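Type II restriction enzyme SfiI (PDB 2EZV) recognises the double-stranded sequence GGCCNNNNNGGCC as a tetramer and cleaves within its spacer to leave fragments with terminal 5'-phosphates. Local coordinates at residues L13-K18 / S88-L93; K18-T23 / L93-L98; Q29-E34 / E55-Y60; V221-L226 / W232-L237; H238-A241 / T246-R249. All coordinates share one frame; numbering follows the deposited sequence.

Helix 10-41 ties three of the five contacts together. Contact 1 uses its beginning, contact 2 the next turns and contact 3 a later part. The centres of contacts 1 and 2 lie about 8 Å apart, while contacts 1 and 3 are about 25 Å apart, centre to centre. Contacts 2 and 4 reach the same mixed sheet. Arg233 of contact 4 makes salt bridges to Glu14 and Glu17 of contact 1, with NH2 2.6 Å from Glu17 OE2. Contact 5 docks on contact 3 through Tyr239 and Ser32. Contact 4 touches the DNA through Tyr222 and Arg225. Asp79, Asp100 and Ala101 bind calcium; a calcium ion lies about 12 Å from the side chain of Ile57 and about 13 Å from that of Phe223.

Contact 1 of 5, residues L13-K18 / S88-L93; sequences LESVEK and SPHGLL
Ser15 and His90 share a water across this contact. Water 1 is 2.9 Å from Ser15 OG and 2.7 Å from His90 NE2, and it is hydrogen-bonded to both. Ser15 OG itself comes to the edge of the imidazole, near the ring plane, 3.2 Å from His90 NE2. The first torsion of Ser15 (chi1 -180°) swings OG away from its backbone N and out to the ring.

The apolar part is small and centres on Val16. Its CG1 methyl lies 3.7 Å from His90 CD2, and the two side chains meet at a slant. The same methyl touches Leu93 CD1 at 3.9 Å, where the side chains meet nearly perpendicular. One branch of valine thus meets both the histidine and the leucine.

The segment 88-93 is the hairpin connection between antiparallel strands 80-86 and 93-104. It makes a type I beta turn from Ser88 to Gly91, and it packs against the first turns of helix 10-41.

Within this turn Ser88 OG has two bonds. It accepts from His90 N at 3.1 Å, an ST turn, and donates to a lone pair of Gly91 O at 2.9 Å. Pro89 CG lies over the centre of one face of the His90 ring. Next to this site, Ser15 packs on Pro89 of the second subunit.

Contact 2 of 5, residues K18-T23 / L93-L98; sequences KQTLRT and LPQVLL
Helix 10-41 packs here on the central mixed sheet of a nuclease of the PDDEXK superfamily. The strand it meets, 93-104, runs on to Asp100 and Ala101 of the calcium site. The contact is buried, and Thr20 makes it from the helix side with both branches of its side chain.

Its hydroxyl meets the amide of Gln95. Gln95 NE2 donates to Thr20 OG1 over 3.1 Å, nearly straight at 170°, with the oxygen close to the amide plane. The glutamine reaches it with an extended chain, CG anti to the backbone N (chi1 171°). Thr20 OG1 is also hydrogen-bonded to Val16 O, one turn back in the helix. The other end of the amide is held too: Gln95 OE1 accepts from Arg84 NH2, and NE2 has a further partner in Thr157 OG1. Both neighbours belong to the adjoining strands 80-86 and 151-167.

A valine in place of Thr20 would probably leave Gln95 NE2 without its helix partner and Val16 O without the side-chain bond.

The methyl branch of Thr20 does the apolar work. The threonine and Leu97 run alongside one another, pointing oppositely, with Thr20 CG2 3.9 Å from Leu97 CD1.

Contact 3 of 5, residues Q29-E34 / E55-Y60; sequences QQYSKE and EDITQY
Tyr31 reaches from one helix to the other and touches Ile57 and Tyr60 with the outer part of its ring. Its CE2 lies 3.8 Å from Ile57 CG2, and that methyl sits at the ring edge, in the ring plane. The same CE2 is 3.6 Å from the backbone oxygen Ile57 O. The phenol end goes further, to the next turn of the partner helix. There Tyr31 CZ is 3.6 Å from Tyr60 CB, while Tyr31 OH lies 3.4 Å from Tyr60 CB and close to CD1. Tyr60 C lies over one face of the Tyr31 ring.

The torsion of Tyr31 directs this reach: CG is anti to the backbone N (chi1 -169°), and the ring extends from the helix toward segment 55-60. Glu34 CB covers part of one face of the ring, offset toward the rim.

Further out, Ser32 OG donates to Gln29 O at 2.9 Å, next to the kink in helix 10-41, and the same OG takes a bond from Thr246 N. Ile57 packs also on Ala35 and Ile38 of helix 10-41 and on Phe163 of strand 151-167. The third subunit adds polar partners: Tyr60 OH is hydrogen-bonded to Phe74 O there, and Asp56 makes a salt bridge to Lys81 of that subunit.

The arrangement is a helix-helix packing of 10-41 on 49-62, set beside a tetramer interface and near the bound DNA.

Contact 4 of 5, residues V221-L226 / W232-L237; sequences VYFDRL and WRLQEL. With nucleotides of chain B.
Phe223 meets Leu234, and Leu226 meets Arg233, across the short connection between helix and strand. Before them, Tyr222 occupies the N-cap position of helix 223-229. Its ring lies beside nucleotide DA4 of chain B, with O5' over one face and CE2 3.9 Å from C5' of DA4.

Phe223 offers a ring face to the strand. Leu234 CD2 sits over it, offset toward the rim, 4.1 Å from Phe223 CG. The ring of Phe223 also meets His162 edge-to-face.

Arg225 turns to the DNA. Its NH2 makes a weak hydrogen bond of 3.4 Å to O5' of DA4, which lies at the edge of the guanidinium. NH2 also stands over one face of the Tyr222 ring.

Leu226 has CG anti to the backbone N (chi1 175°), and both methyls point to the segment 232-237. CD2 is 3.5 Å from Arg233 O, and CD1 is 4.0 Å from Arg233 CB. Arg233 then leads away in an extended chain and turns to the carboxylates of Glu14 and Glu17. Trp232 CH2 sits over the centre of one face of its guanidinium, the two planes tilted, while Arg233 CG lies over the indole face.

Helix 223-229 packs back on the start of strand 234-238 of the central mixed sheet, through a short connection with a 3-10 turn, and its N-terminal end meets the sugar-phosphate backbone of the DNA.

Contact 5 of 5, residues H238-A241 / T246-R249; sequences HYSA and TQPR
His238 O accepts the backbone bond that joins the two segments. Gln247 N donates to it over 2.8 Å at 163°. A second link between the same two residues runs through water 2. The water accepts from His238 N at 2.9 Å and donates to Gln247 O at 2.8 Å. His238 and Gln247 are therefore joined twice through their backbones, once directly and once by water.

The apolar contact lies beside this. Thr246 CG2 is placed over the face of the Tyr239 ring, close to its centre, in a CH-pi contact. With CG anti to its carbonyl carbon (chi1 -69°), the Tyr239 ring comes back to Thr246 although CB points away from the other segment. The phenol oxygen, Tyr239 OH, is hydrogen-bonded to Ser32 O of helix 10-41. The backbone N of Thr246 reaches the same serine, so both segments attach to one helix residue. Replacing Tyr239 with an alanine would probably leave Ser32 O without this phenol partner and the Thr246 methyl without the ring that it covers.

A weak hydrogen bond of 3.1 Å runs from Ser240 OG to Gln247 OE1. The Gln247 chain is bent at chi2 (-69°), which brings the amide oxygen round to the serine.

Pro248 centres an inverse gamma turn. The Gln247 N to His238 O bond and the water close the neck of the loop between strands 234-238 and 249-253, and Ser32 holds it to helix 10-41.

Contact 1 of 5, residues L13-K18 / S88-L93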
# COMPACT_ATOMS: atom_id res chain seq x y z
N LEU D 13 23.59 13.03 11.86
CA LEU D 13 22.33 12.77 12.56
C LEU D 13 21.32 13.88 12.26
O LEU D 13 20.17 13.61 11.96
CB LEU D 13 22.56 12.69 14.07
CG LEU D 13 21.29 12.49 14.91
CD1 LEU D 13 20.53 11.28 14.38
CD2 LEU D 13 21.64 12.30 16.37
N GLU D 14 21.76 15.13 12.33
CA GLU D 14 20.86 16.25 12.04
C GLU D 14 20.40 16.16 10.59
O GLU D 14 19.27 16.49 10.24
CB GLU D 14 21.56 17.60 12.26
CG GLU D 14 22.05 17.86 13.68
CD GLU D 14 22.05 19.33 14.02
OE1 GLU D 14 23.05 19.83 14.58
OE2 GLU D 14 21.03 20.00 13.75
N SER D 15 21.31 15.70 9.74
CA SER D 15 21.04 15.55 8.33
C SER D 15 19.87 14.61 8.07
O SER D 15 19.03 14.89 7.21
CB SER D 15 22.29 15.05 7.61
OG SER D 15 22.06 14.90 6.23
N VAL D 16 19.81 13.50 8.80
CA VAL D 16 18.71 12.57 8.58
C VAL D 16 17.41 13.15 9.11
O VAL D 16 16.33 12.81 8.63
CB VAL D 16 18.94 11.18 9.26
CG1 VAL D 16 20.41 10.94 9.47
CG2 VAL D 16 18.15 11.09 10.53
N GLU D 17 17.50 14.01 10.12
CA GLU D 17 16.28 14.61 10.65
C GLU D 17 15.80 15.60 9.60
O GLU D 17 14.61 15.73 9.34
CB GLU D 17 16.53 15.30 12.00
CG GLU D 17 16.56 14.33 13.17
CD GLU D 17 16.85 14.99 14.52
OE1 GLU D 17 16.75 14.29 15.55
OE2 GLU D 17 17.20 16.19 14.56
N LYS D 18 16.76 16.27 8.97
CA LYS D 18 16.43 17.25 7.94
C LYS D 18 15.73 16.62 6.74
O LYS D 18 14.73 17.15 6.27
CB LYS D 18 17.70 17.96 7.47
CG LYS D 18 17.44 19.22 6.67
CD LYS D 18 18.76 19.81 6.22
CE LYS D 18 18.58 21.16 5.55
NZ LYS D 18 19.89 21.70 5.06
N SER D 88 19.51 6.56 2.94
CA SER D 88 20.29 7.79 2.94
C SER D 88 21.74 7.47 2.63
O SER D 88 22.14 6.31 2.63
CB SER D 88 20.21 8.48 4.30
OG SER D 88 21.11 7.89 5.22
N PRO D 89 22.56 8.49 2.36
CA PRO D 89 23.95 8.18 2.06
C PRO D 89 24.73 7.75 3.30
O PRO D 89 25.81 7.19 3.19
CB PRO D 89 24.46 9.49 1.45
CG PRO D 89 23.64 10.51 2.16
CD PRO D 89 22.27 9.92 2.17
N HIS D 90 24.16 7.99 4.47
CA HIS D 90 24.81 7.61 5.72
C HIS D 90 24.61 6.12 5.95
O HIS D 90 25.30 5.51 6.77
CB HIS D 90 24.20 8.37 6.89
CG HIS D 90 23.93 9.81 6.62
ND1 HIS D 90 24.91 10.71 6.26
CD2 HIS D 90 22.78 10.53 6.69
CE1 HIS D 90 24.38 11.91 6.12
NE2 HIS D 90 23.09 11.83 6.38
N GLY D 91 23.65 5.56 5.22
CA GLY D 91 23.33 4.15 5.34
C GLY D 91 21.82 3.98 5.37
O GLY D 91 21.08 4.97 5.46
N LEU D 92 21.34 2.74 5.27
CA LEU D 92 19.91 2.47 5.32
C LEU D 92 19.57 2.40 6.81
O LEU D 92 19.72 1.36 7.46
CB LEU D 92 19.59 1.15 4.64
CG LEU D 92 18.11 0.77 4.67
CD1 LEU D 92 17.30 1.76 3.84
CD2 LEU D 92 17.96 -0.66 4.11
N LEU D 93 19.09 3.52 7.33
CA LEU D 93 18.79 3.63 8.74
C LEU D 93 17.43 3.22 9.25
O LEU D 93 16.39 3.67 8.76
CB LEU D 93 19.06 5.07 9.19
CG LEU D 93 20.43 5.61 8.82
CD1 LEU D 93 20.56 7.05 9.31
CD2 LEU D 93 21.52 4.73 9.42
O HOH W 1 20.56 12.44 5.83

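Contact 2 of 5, residues K18-T23 / L93-L98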
# COMPACT_ATOMS: atom_id res chain seq x y z
N LYS D 18 16.76 16.27 8.97
CA LYS D 18 16.43 17.25 7.94
C LYS D 18 15.73 16.62 6.74
O LYS D 18 14.73 17.15 6.27
CB LYS D 18 17.70 17.96 7.47
CG LYS D 18 17.44 19.22 6.67
CD LYS D 18 18.76 19.81 6.22
CE LYS D 18 18.58 21.16 5.55
NZ LYS D 18 19.89 21.70 5.06
N GLN D 19 16.23 15.49 6.25
CA GLN D 19 15.57 14.86 5.10
C GLN D 19 14.24 14.24 5.51
O GLN D 19 13.33 14.11 4.70
CB GLN D 19 16.49 13.84 4.40
CG GLN D 19 16.70 12.50 5.10
CD GLN D 19 17.54 11.54 4.25
OE1 GLN D 19 18.69 11.84 3.94
NE2 GLN D 19 16.97 10.40 3.90
N THR D 20 14.12 13.87 6.78
CA THR D 20 12.86 13.31 7.28
C THR D 20 11.85 14.46 7.23
O THR D 20 10.74 14.31 6.72
CB THR D 20 13.00 12.82 8.72
OG1 THR D 20 13.85 11.67 8.76
CG2 THR D 20 11.63 12.45 9.30
N LEU D 21 12.26 15.61 7.74
CA LEU D 21 11.40 16.78 7.77
C LEU D 21 11.02 17.22 6.36
O LEU D 21 9.84 17.47 6.08
CB LEU D 21 12.11 17.91 8.52
CG LEU D 21 11.33 19.15 8.97
CD1 LEU D 21 11.70 20.32 8.11
CD2 LEU D 21 9.84 18.90 8.93
N ARG D 22 12.01 17.32 5.48
CA ARG D 22 11.76 17.74 4.10
C ARG D 22 10.69 16.89 3.42
O ARG D 22 9.80 17.43 2.77
CB ARG D 22 13.06 17.67 3.28
CG ARG D 22 12.89 18.22 1.87
CD ARG D 22 12.46 19.68 1.91
NE ARG D 22 12.15 20.23 0.59
CZ ARG D 22 11.07 19.93 -0.12
NH1 ARG D 22 10.17 19.08 0.37
NH2 ARG D 22 10.87 20.48 -1.31
N THR D 23 10.79 15.58 3.57
CA THR D 23 9.83 14.64 2.99
C THR D 23 8.42 14.95 3.49
O THR D 23 7.46 15.01 2.71
CB THR D 23 10.19 13.19 3.37
OG1 THR D 23 11.53 12.91 2.96
CG2 THR D 23 9.25 12.20 2.71
N LEU D 93 19.09 3.52 7.33
CA LEU D 93 18.79 3.63 8.74
C LEU D 93 17.43 3.22 9.25
O LEU D 93 16.39 3.67 8.76
CB LEU D 93 19.06 5.07 9.19
CG LEU D 93 20.43 5.61 8.82
CD1 LEU D 93 20.56 7.05 9.31
CD2 LEU D 93 21.52 4.73 9.42
N PRO D 94 17.42 2.31 10.24
CA PRO D 94 16.15 1.86 10.83
C PRO D 94 15.65 3.09 11.62
O PRO D 94 16.43 3.76 12.31
CB PRO D 94 16.60 0.71 11.74
CG PRO D 94 17.99 1.12 12.14
CD PRO D 94 18.57 1.62 10.84
N GLN D 95 14.37 3.42 11.49
CA GLN D 95 13.85 4.60 12.15
C GLN D 95 12.42 4.49 12.67
O GLN D 95 11.58 3.83 12.07
CB GLN D 95 13.95 5.78 11.17
CG GLN D 95 13.27 7.08 11.59
CD GLN D 95 13.33 8.14 10.49
OE1 GLN D 95 12.80 7.94 9.39
NE2 GLN D 95 13.96 9.27 10.78
N VAL D 96 12.16 5.15 13.79
CA VAL D 96 10.82 5.20 14.37
C VAL D 96 10.35 6.63 14.14
O VAL D 96 10.75 7.54 14.86
CB VAL D 96 10.83 4.92 15.89
CG1 VAL D 96 9.42 5.04 16.44
CG2 VAL D 96 11.37 3.53 16.18
N LEU D 97 9.53 6.85 13.12
CA LEU D 97 9.04 8.20 12.85
C LEU D 97 7.93 8.53 13.82
O LEU D 97 6.94 7.80 13.92
CB LEU D 97 8.51 8.34 11.41
CG LEU D 97 7.85 9.69 11.09
CD1 LEU D 97 8.80 10.83 11.47
CD2 LEU D 97 7.51 9.78 9.61
N LEU D 98 8.09 9.64 14.54
CA LEU D 98 7.10 10.10 15.52
C LEU D 98 6.67 11.52 15.18
O LEU D 98 7.50 12.43 15.12
CB LEU D 98 7.71 10.12 16.93
CG LEU D 98 7.73 8.88 17.83
CD1 LEU D 98 7.73 7.62 17.02
CD2 LEU D 98 8.95 8.95 18.74

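Contact 3 of 5, residues Q29-E34 / E55-Y60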
# COMPACT_ATOMS: atom_id res chain seq x y z
N GLN D 29 2.45 19.83 1.92
CA GLN D 29 2.27 20.79 0.84
C GLN D 29 1.29 20.28 -0.21
O GLN D 29 0.30 20.94 -0.51
CB GLN D 29 3.61 21.10 0.15
CG GLN D 29 3.44 21.94 -1.11
CD GLN D 29 2.82 23.31 -0.84
OE1 GLN D 29 2.16 23.88 -1.70
NE2 GLN D 29 3.07 23.84 0.36
N GLN D 30 1.58 19.10 -0.75
CA GLN D 30 0.75 18.50 -1.77
C GLN D 30 -0.64 18.13 -1.27
O GLN D 30 -1.57 17.93 -2.05
CB GLN D 30 1.48 17.29 -2.37
CG GLN D 30 2.81 17.71 -3.03
CD GLN D 30 3.52 16.62 -3.80
OE1 GLN D 30 4.52 16.87 -4.47
NE2 GLN D 30 3.03 15.39 -3.70
N TYR D 31 -0.80 18.05 0.05
CA TYR D 31 -2.08 17.72 0.65
C TYR D 31 -2.78 18.96 1.21
O TYR D 31 -3.88 18.86 1.75
CB TYR D 31 -1.88 16.71 1.78
CG TYR D 31 -3.17 16.10 2.29
CD1 TYR D 31 -3.89 15.20 1.49
CD2 TYR D 31 -3.68 16.43 3.55
CE1 TYR D 31 -5.09 14.64 1.94
CE2 TYR D 31 -4.89 15.87 4.00
CZ TYR D 31 -5.58 14.98 3.19
OH TYR D 31 -6.77 14.44 3.62
N SER D 32 -2.14 20.13 1.08
CA SER D 32 -2.68 21.37 1.64
C SER D 32 -4.06 21.80 1.13
O SER D 32 -4.85 22.33 1.90
CB SER D 32 -1.68 22.52 1.45
OG SER D 32 -1.65 22.98 0.12
N LYS D 33 -4.34 21.60 -0.15
CA LYS D 33 -5.65 21.99 -0.68
C LYS D 33 -6.76 21.21 0.02
O LYS D 33 -7.73 21.80 0.50
CB LYS D 33 -5.72 21.73 -2.18
CG LYS D 33 -7.07 22.10 -2.81
CD LYS D 33 -7.05 21.85 -4.31
CE LYS D 33 -8.38 22.16 -4.95
NZ LYS D 33 -9.48 21.32 -4.40
N GLU D 34 -6.61 19.89 0.07
CA GLU D 34 -7.60 19.04 0.71
C GLU D 34 -7.62 19.26 2.22
O GLU D 34 -8.67 19.13 2.86
CB GLU D 34 -7.34 17.57 0.39
CG GLU D 34 -8.14 16.61 1.25
CD GLU D 34 -8.08 15.18 0.76
OE1 GLU D 34 -8.37 14.26 1.55
OE2 GLU D 34 -7.75 14.98 -0.43
N GLU D 55 -5.15 15.74 13.60
CA GLU D 55 -4.54 14.42 13.56
C GLU D 55 -4.85 13.69 12.27
O GLU D 55 -3.95 13.14 11.64
CB GLU D 55 -5.02 13.61 14.76
CG GLU D 55 -4.60 14.24 16.07
CD GLU D 55 -5.34 13.68 17.26
OE1 GLU D 55 -6.56 13.47 17.18
OE2 GLU D 55 -4.69 13.47 18.30
N ASP D 56 -6.11 13.70 11.86
CA ASP D 56 -6.50 13.03 10.63
C ASP D 56 -5.82 13.63 9.39
O ASP D 56 -5.34 12.88 8.54
CB ASP D 56 -8.03 13.06 10.47
CG ASP D 56 -8.73 12.11 11.43
OD1 ASP D 56 -8.03 11.33 12.12
OD2 ASP D 56 -9.98 12.14 11.49
N ILE D 57 -5.80 14.96 9.30
CA ILE D 57 -5.17 15.65 8.18
C ILE D 57 -3.72 15.17 8.07
O ILE D 57 -3.26 14.73 7.01
CB ILE D 57 -5.11 17.18 8.38
CG1 ILE D 57 -6.51 17.75 8.61
CG2 ILE D 57 -4.47 17.83 7.18
CD1 ILE D 57 -7.35 17.87 7.38
N THR D 58 -3.02 15.27 9.20
CA THR D 58 -1.62 14.87 9.29
C THR D 58 -1.42 13.44 8.81
O THR D 58 -0.51 13.16 8.02
CB THR D 58 -1.12 14.95 10.75
OG1 THR D 58 -1.17 16.31 11.19
CG2 THR D 58 0.30 14.42 10.86
N GLN D 59 -2.25 12.53 9.31
CA GLN D 59 -2.14 11.14 8.92
C GLN D 59 -2.34 10.93 7.42
O GLN D 59 -1.52 10.26 6.79
CB GLN D 59 -3.16 10.28 9.68
CG GLN D 59 -3.23 8.87 9.12
CD GLN D 59 -4.18 7.96 9.87
OE1 GLN D 59 -4.58 6.91 9.36
NE2 GLN D 59 -4.55 8.34 11.08
N TYR D 60 -3.41 11.48 6.87
CA TYR D 60 -3.70 11.32 5.44
C TYR D 60 -2.60 11.92 4.59
O TYR D 60 -2.27 11.40 3.53
CB TYR D 60 -5.04 11.97 5.08
CG TYR D 60 -6.24 11.28 5.70
CD1 TYR D 60 -7.37 12.01 6.05
CD2 TYR D 60 -6.25 9.90 5.91
CE1 TYR D 60 -8.49 11.38 6.60
CE2 TYR D 60 -7.36 9.27 6.45
CZ TYR D 60 -8.48 10.01 6.79
OH TYR D 60 -9.58 9.39 7.33

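Contact 4 of 5, residues V221-L226 / W232-L237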
# COMPACT_ATOMS: atom_id res chain seq x y z
N VAL D 221 7.89 25.09 23.52
CA VAL D 221 8.97 25.25 22.55
C VAL D 221 8.60 26.50 21.76
O VAL D 221 7.50 26.59 21.22
CB VAL D 221 9.05 24.07 21.57
CG1 VAL D 221 10.08 24.38 20.49
CG2 VAL D 221 9.41 22.79 22.30
N TYR D 222 9.50 27.47 21.70
CA TYR D 222 9.19 28.68 20.98
C TYR D 222 9.76 28.73 19.57
O TYR D 222 10.96 28.55 19.36
CB TYR D 222 9.62 29.91 21.79
CG TYR D 222 8.67 30.19 22.93
CD1 TYR D 222 8.67 29.38 24.07
CD2 TYR D 222 7.72 31.20 22.85
CE1 TYR D 222 7.74 29.57 25.09
CE2 TYR D 222 6.78 31.41 23.86
CZ TYR D 222 6.80 30.58 24.98
OH TYR D 222 5.87 30.76 25.98
N PHE D 223 8.87 28.96 18.62
CA PHE D 223 9.23 29.01 17.21
C PHE D 223 10.47 29.86 16.93
O PHE D 223 11.49 29.34 16.47
CB PHE D 223 8.05 29.51 16.38
CG PHE D 223 6.85 28.58 16.39
CD1 PHE D 223 5.74 28.84 15.58
CD2 PHE D 223 6.83 27.45 17.20
CE1 PHE D 223 4.63 28.00 15.59
CE2 PHE D 223 5.72 26.60 17.22
CZ PHE D 223 4.62 26.88 16.41
N ASP D 224 10.38 31.15 17.22
CA ASP D 224 11.48 32.07 16.98
C ASP D 224 12.82 31.61 17.57
O ASP D 224 13.86 31.80 16.95
CB ASP D 224 11.12 33.47 17.50
CG ASP D 224 11.41 33.65 18.99
OD1 ASP D 224 10.97 32.80 19.80
OD2 ASP D 224 12.07 34.65 19.34
N ARG D 225 12.80 31.00 18.75
CA ARG D 225 14.04 30.53 19.36
C ARG D 225 14.56 29.25 18.69
O ARG D 225 15.75 28.96 18.74
CB ARG D 225 13.84 30.27 20.85
CG ARG D 225 13.90 31.53 21.71
CD ARG D 225 13.94 31.18 23.19
NE ARG D 225 12.71 31.57 23.87
CZ ARG D 225 12.16 30.87 24.86
NH1 ARG D 225 12.73 29.76 25.29
NH2 ARG D 225 11.04 31.30 25.43
N LEU D 226 13.66 28.49 18.07
CA LEU D 226 14.05 27.26 17.38
C LEU D 226 14.63 27.62 16.02
O LEU D 226 15.66 27.08 15.61
CB LEU D 226 12.84 26.33 17.20
CG LEU D 226 13.04 25.03 16.40
CD1 LEU D 226 14.03 24.10 17.11
CD2 LEU D 226 11.70 24.35 16.23
N TRP D 232 16.18 25.57 9.48
CA TRP D 232 15.39 24.51 8.86
C TRP D 232 14.53 23.69 9.80
O TRP D 232 13.62 23.00 9.35
CB TRP D 232 16.27 23.57 8.02
CG TRP D 232 17.30 22.78 8.78
CD1 TRP D 232 18.62 23.07 8.88
CD2 TRP D 232 17.10 21.56 9.50
NE1 TRP D 232 19.26 22.10 9.62
CE2 TRP D 232 18.35 21.17 10.01
CE3 TRP D 232 15.98 20.76 9.77
CZ2 TRP D 232 18.52 20.01 10.78
CZ3 TRP D 232 16.14 19.61 10.53
CH2 TRP D 232 17.41 19.24 11.03
N ARG D 233 14.80 23.76 11.09
CA ARG D 233 14.00 23.00 12.05
C ARG D 233 12.61 23.59 12.26
O ARG D 233 11.81 23.04 13.00
CB ARG D 233 14.73 22.89 13.38
CG ARG D 233 15.85 21.86 13.36
CD ARG D 233 16.47 21.66 14.72
NE ARG D 233 17.53 20.65 14.66
CZ ARG D 233 17.32 19.34 14.64
NH1 ARG D 233 16.09 18.85 14.67
NH2 ARG D 233 18.36 18.51 14.56
N LEU D 234 12.34 24.71 11.60
CA LEU D 234 11.03 25.36 11.70
C LEU D 234 10.57 25.72 10.29
O LEU D 234 11.14 26.60 9.65
CB LEU D 234 11.13 26.61 12.57
CG LEU D 234 9.87 27.41 12.96
CD1 LEU D 234 9.41 28.27 11.81
CD2 LEU D 234 8.77 26.47 13.42
N GLN D 235 9.55 25.02 9.82
CA GLN D 235 9.00 25.27 8.49
C GLN D 235 7.60 25.85 8.60
O GLN D 235 6.91 25.66 9.60
CB GLN D 235 8.96 23.98 7.68
CG GLN D 235 10.30 23.32 7.46
CD GLN D 235 11.28 24.20 6.72
OE1 GLN D 235 10.92 24.89 5.77
NE2 GLN D 235 12.54 24.17 7.14
N GLU D 236 7.17 26.54 7.56
CA GLU D 236 5.86 27.16 7.57
C GLU D 236 5.18 27.11 6.22
O GLU D 236 5.70 27.65 5.24
CB GLU D 236 5.97 28.62 8.01
CG GLU D 236 4.64 29.30 8.28
CD GLU D 236 4.75 30.81 8.41
OE1 GLU D 236 5.82 31.29 8.84
OE2 GLU D 236 3.75 31.50 8.09
N LEU D 237 4.02 26.45 6.16
CA LEU D 237 3.24 26.38 4.94
C LEU D 237 2.05 27.29 5.20
O LEU D 237 1.15 26.96 5.97
CB LEU D 237 2.79 24.94 4.67
CG LEU D 237 3.96 23.96 4.48
CD1 LEU D 237 3.42 22.55 4.18
CD2 LEU D 237 4.86 24.45 3.34
O5' DA B 4 9.40 34.30 25.18
C5' DA B 4 8.08 34.65 25.64
C4' DA B 4 7.97 34.77 27.14
O4' DA B 4 6.75 35.47 27.46
C3' DA B 4 7.85 33.43 27.88
O3' DA B 4 8.36 33.55 29.22
C2' DA B 4 6.36 33.18 27.87
C1' DA B 4 5.79 34.58 28.01
N9 DA B 4 4.53 34.81 27.31
C8 DA B 4 4.25 34.58 25.98
N7 DA B 4 3.04 34.93 25.63
C5 DA B 4 2.48 35.41 26.80
C6 DA B 4 1.21 35.94 27.10
N6 DA B 4 0.23 36.08 26.20
N1 DA B 4 0.97 36.33 28.37
C2 DA B 4 1.95 36.19 29.28
N3 DA B 4 3.18 35.71 29.12
C4 DA B 4 3.38 35.33 27.85

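Contact 5 of 5, residues H238-A241 / T246-R249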
# COMPACT_ATOMS: atom_id res chain seq x y z
N HIS D 238 2.06 28.45 4.56
CA HIS D 238 1.01 29.44 4.77
C HIS D 238 0.02 29.55 3.62
O HIS D 238 0.39 29.43 2.45
CB HIS D 238 1.68 30.79 5.06
CG HIS D 238 0.72 31.93 5.20
ND1 HIS D 238 0.46 32.82 4.19
CD2 HIS D 238 -0.08 32.30 6.24
CE1 HIS D 238 -0.44 33.70 4.58
NE2 HIS D 238 -0.79 33.40 5.82
N TYR D 239 -1.25 29.76 3.97
CA TYR D 239 -2.33 29.91 2.99
C TYR D 239 -2.62 31.38 2.72
O TYR D 239 -2.65 32.20 3.64
CB TYR D 239 -3.64 29.28 3.49
CG TYR D 239 -3.67 27.77 3.60
CD1 TYR D 239 -3.38 27.13 4.80
CD2 TYR D 239 -4.06 26.98 2.51
CE1 TYR D 239 -3.49 25.75 4.93
CE2 TYR D 239 -4.18 25.59 2.63
CZ TYR D 239 -3.89 24.98 3.84
OH TYR D 239 -3.97 23.61 3.97
N SER D 240 -2.85 31.72 1.46
CA SER D 240 -3.18 33.08 1.05
C SER D 240 -4.20 32.96 -0.08
O SER D 240 -4.42 31.86 -0.59
CB SER D 240 -1.94 33.83 0.58
OG SER D 240 -1.43 33.31 -0.64
N ALA D 241 -4.82 34.07 -0.46
CA ALA D 241 -5.83 34.07 -1.52
C ALA D 241 -5.27 33.82 -2.93
O ALA D 241 -6.02 33.79 -3.90
CB ALA D 241 -6.60 35.38 -1.50
N THR D 246 -1.12 25.70 -0.02
CA THR D 246 -0.28 26.60 0.74
C THR D 246 0.89 27.06 -0.15
O THR D 246 1.13 26.50 -1.21
CB THR D 246 0.29 25.90 1.99
OG1 THR D 246 0.79 24.62 1.62
CG2 THR D 246 -0.79 25.75 3.06
N GLN D 247 1.60 28.09 0.30
CA GLN D 247 2.75 28.59 -0.44
C GLN D 247 3.90 27.61 -0.19
O GLN D 247 4.35 27.45 0.95
CB GLN D 247 3.13 30.00 0.04
CG GLN D 247 2.07 31.05 -0.23
CD GLN D 247 1.89 31.36 -1.71
OE1 GLN D 247 0.83 31.84 -2.13
NE2 GLN D 247 2.93 31.11 -2.50
N PRO D 248 4.37 26.94 -1.24
CA PRO D 248 5.46 25.97 -1.13
C PRO D 248 6.78 26.67 -0.80
O PRO D 248 7.57 26.97 -1.70
CB PRO D 248 5.47 25.31 -2.50
CG PRO D 248 5.13 26.48 -3.40
CD PRO D 248 3.98 27.12 -2.66
N ARG D 249 7.01 26.94 0.47
CA ARG D 249 8.22 27.62 0.88
C ARG D 249 9.04 26.75 1.84
O ARG D 249 8.52 26.25 2.83
CB ARG D 249 7.88 28.97 1.53
O HOH W 2 4.58 29.05 3.20